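Local coordinates for protein kinase A regulatory subunit, putative (Trypanosoma cruzi, PDB 6FTF) that binds nucleoside analogues in its tandem cyclic nucleotide-binding domains and, as a protein kinase A regulatory subunit, probably controls a cAMP-independent kinase, at residues L112-D117 / L136-Y141. Numbering follows the deposited sequence.
With 7CI (7-cyano-7-deazainosine), chain F.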
# COMPACT_ATOMS: atom_id res chain seq x y z
N LEU A 112 -10.78 9.04 7.00
CA LEU A 112 -12.12 8.48 7.08
C LEU A 112 -13.16 9.60 6.98
O LEU A 112 -14.15 9.50 6.24
CB LEU A 112 -12.25 7.73 8.40
CG LEU A 112 -13.45 6.84 8.68
CD1 LEU A 112 -13.57 5.73 7.67
CD2 LEU A 112 -13.26 6.23 10.05
N GLU A 113 -12.91 10.69 7.70
CA GLU A 113 -13.81 11.82 7.73
C GLU A 113 -13.85 12.55 6.39
O GLU A 113 -14.91 13.02 5.97
CB GLU A 113 -13.34 12.77 8.82
CG GLU A 113 -13.51 12.21 10.23
CD GLU A 113 -12.56 11.08 10.61
OE1 GLU A 113 -11.44 10.98 10.04
OE2 GLU A 113 -12.92 10.30 11.51
N LEU A 114 -12.69 12.69 5.73
CA LEU A 114 -12.64 13.39 4.45
C LEU A 114 -13.24 12.56 3.33
O LEU A 114 -13.94 13.10 2.46
CB LEU A 114 -11.21 13.78 4.13
CG LEU A 114 -10.64 14.90 4.99
CD1 LEU A 114 -9.15 15.04 4.78
CD2 LEU A 114 -11.34 16.19 4.70
N MET A 115 -12.99 11.26 3.32
CA MET A 115 -13.50 10.40 2.26
C MET A 115 -15.02 10.23 2.37
O MET A 115 -15.71 10.16 1.35
CB MET A 115 -12.79 9.05 2.32
CG MET A 115 -12.98 8.16 1.09
SD MET A 115 -12.05 6.59 1.13
CE MET A 115 -10.36 7.14 0.89
N TYR A 116 -15.54 10.15 3.59
CA TYR A 116 -16.95 9.80 3.80
C TYR A 116 -17.78 10.94 4.39
O TYR A 116 -18.97 10.74 4.69
CB TYR A 116 -17.03 8.54 4.66
CG TYR A 116 -16.36 7.35 4.01
CD1 TYR A 116 -16.91 6.78 2.87
CD2 TYR A 116 -15.20 6.80 4.51
CE1 TYR A 116 -16.29 5.69 2.24
CE2 TYR A 116 -14.60 5.72 3.90
CZ TYR A 116 -15.15 5.18 2.78
OH TYR A 116 -14.51 4.11 2.24
N ASP A 117 -17.19 12.12 4.56
CA ASP A 117 -17.91 13.34 4.93
C ASP A 117 -18.71 13.14 6.21
O ASP A 117 -19.94 13.24 6.23
CB ASP A 117 -18.78 13.86 3.78
CG ASP A 117 -19.19 15.31 3.97
OD1 ASP A 117 -18.40 16.08 4.55
OD2 ASP A 117 -20.30 15.68 3.53
N LEU A 136 -2.84 18.48 5.31
CA LEU A 136 -3.48 18.86 4.05
C LEU A 136 -4.92 19.30 4.31
O LEU A 136 -5.62 18.72 5.14
CB LEU A 136 -3.50 17.67 3.09
CG LEU A 136 -3.95 17.95 1.66
CD1 LEU A 136 -2.97 18.88 0.95
CD2 LEU A 136 -4.08 16.66 0.88
N ASP A 137 -5.34 20.34 3.61
CA ASP A 137 -6.70 20.86 3.73
C ASP A 137 -7.70 19.99 2.98
O ASP A 137 -7.37 19.27 2.03
CB ASP A 137 -6.74 22.29 3.20
CG ASP A 137 -6.54 22.36 1.69
OD1 ASP A 137 -5.38 22.22 1.23
OD2 ASP A 137 -7.55 22.51 0.97
N ARG A 138 -8.97 20.12 3.39
CA ARG A 138 -10.06 19.34 2.82
C ARG A 138 -10.20 19.54 1.32
O ARG A 138 -10.38 18.58 0.58
CB ARG A 138 -11.36 19.71 3.53
CG ARG A 138 -12.62 19.12 2.91
CD ARG A 138 -13.77 19.38 3.88
NE ARG A 138 -15.06 18.83 3.50
CZ ARG A 138 -16.14 18.94 4.27
NH1 ARG A 138 -16.07 19.57 5.43
NH2 ARG A 138 -17.30 18.42 3.87
N ASP A 139 -10.18 20.79 0.86
CA ASP A 139 -10.46 21.04 -0.55
C ASP A 139 -9.38 20.43 -1.43
O ASP A 139 -9.69 19.85 -2.48
CB ASP A 139 -10.61 22.53 -0.84
CG ASP A 139 -11.93 23.11 -0.30
OD1 ASP A 139 -12.81 22.34 0.11
OD2 ASP A 139 -12.07 24.36 -0.30
N THR A 140 -8.12 20.52 -1.02
CA THR A 140 -7.09 19.89 -1.83
C THR A 140 -7.25 18.38 -1.83
O THR A 140 -7.09 17.74 -2.86
CB THR A 140 -5.69 20.30 -1.38
OG1 THR A 140 -5.59 21.73 -1.41
CG2 THR A 140 -4.65 19.72 -2.28
N TYR A 141 -7.54 17.79 -0.66
CA TYR A 141 -7.79 16.36 -0.63
C TYR A 141 -8.93 15.98 -1.58
O TYR A 141 -8.80 15.08 -2.41
CB TYR A 141 -8.08 15.86 0.80
CG TYR A 141 -8.37 14.38 0.75
CD1 TYR A 141 -7.34 13.45 0.58
CD2 TYR A 141 -9.67 13.91 0.75
CE1 TYR A 141 -7.63 12.08 0.46
CE2 TYR A 141 -9.96 12.56 0.62
CZ TYR A 141 -8.94 11.66 0.48
OH TYR A 141 -9.24 10.32 0.34
C1 7CI F . -8.45 6.54 12.19
N1 7CI F . -9.37 5.39 12.42
O1 7CI F . -8.78 7.57 13.11
C2 7CI F . -8.99 4.11 12.36
N2 7CI F . -7.78 3.56 12.06
O2 7CI F . -7.40 7.61 10.40
C3 7CI F . -7.68 2.22 12.06
N3 7CI F . -8.78 1.41 12.36
O3 7CI F . -9.47 9.17 10.06
C4 7CI F . -9.99 1.95 12.65
N4 7CI F . -13.69 3.66 13.60
C5 7CI F . -10.15 3.33 12.67
O5 7CI F . -10.94 1.14 12.90
C6 7CI F . -11.25 4.24 12.94
C7 7CI F . -10.67 5.51 12.78
C8 7CI F . -12.58 3.92 13.30
C9 7CI F . -8.60 7.12 10.86
C10 7CI F . -9.57 8.16 11.07
C11 7CI F . -9.14 8.74 12.41
C12 7CI F . -10.31 9.51 13.17
O4 7CI F . -11.49 8.73 13.17
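Leu-114 faces Arg-138 and Tyr-141 from a short helix whose other flank holds the bound nucleoside, 7-cyano-7-deazainosine. On that flank Leu-112, in one of two conformers, lays CD2 3.8 Å from C7 of the deazapurine, and its backbone N gives a weak hydrogen bond to ribose O3. Glu-113 is bent at chi2 (71°), and its carboxylate spans the sugar: OE1 accepts from O3 and OE2 from O4, each at 2.7 Å. Val-121 N is a second donor to OE2. This is the short helix of the phosphate-binding cassette of cyclic nucleotide-binding domains, here occupied by a nucleoside without phosphate. Leu-114 carries the apolar contact: CB lies 3.7 Å from CD2 of the Tyr-141 ring, while leucine CD2 rests against CB and CG of Arg-138. Met-115, also in one of two conformers and bent at chi3 (-72°), brings CE to 3.4 Å from Tyr-141 OH. Asp-117, with positive phi just past the helix end, closes the contact at its exposed margin. In one of two conformers its OD1 forms a salt bridge of 2.7 Å with NH2 of Arg-138, whose chain runs extended over Leu-114; OD2 stays 4.1 Å from NH2, with the two planes turned 60° apart. Asp-137 N-caps the facing helix, OD2 accepting from Thr-140 N and OD1 from Thr-140 OG1. Leu-83 of strand 82-86 touches both Leu-114 and Tyr-141, and helix 149-160 packs on Met-115 and Tyr-116. Helix 111-116 thus sits between the nucleoside and the start of helix 138-145, which follows strand 130-137 of the beta-barrel.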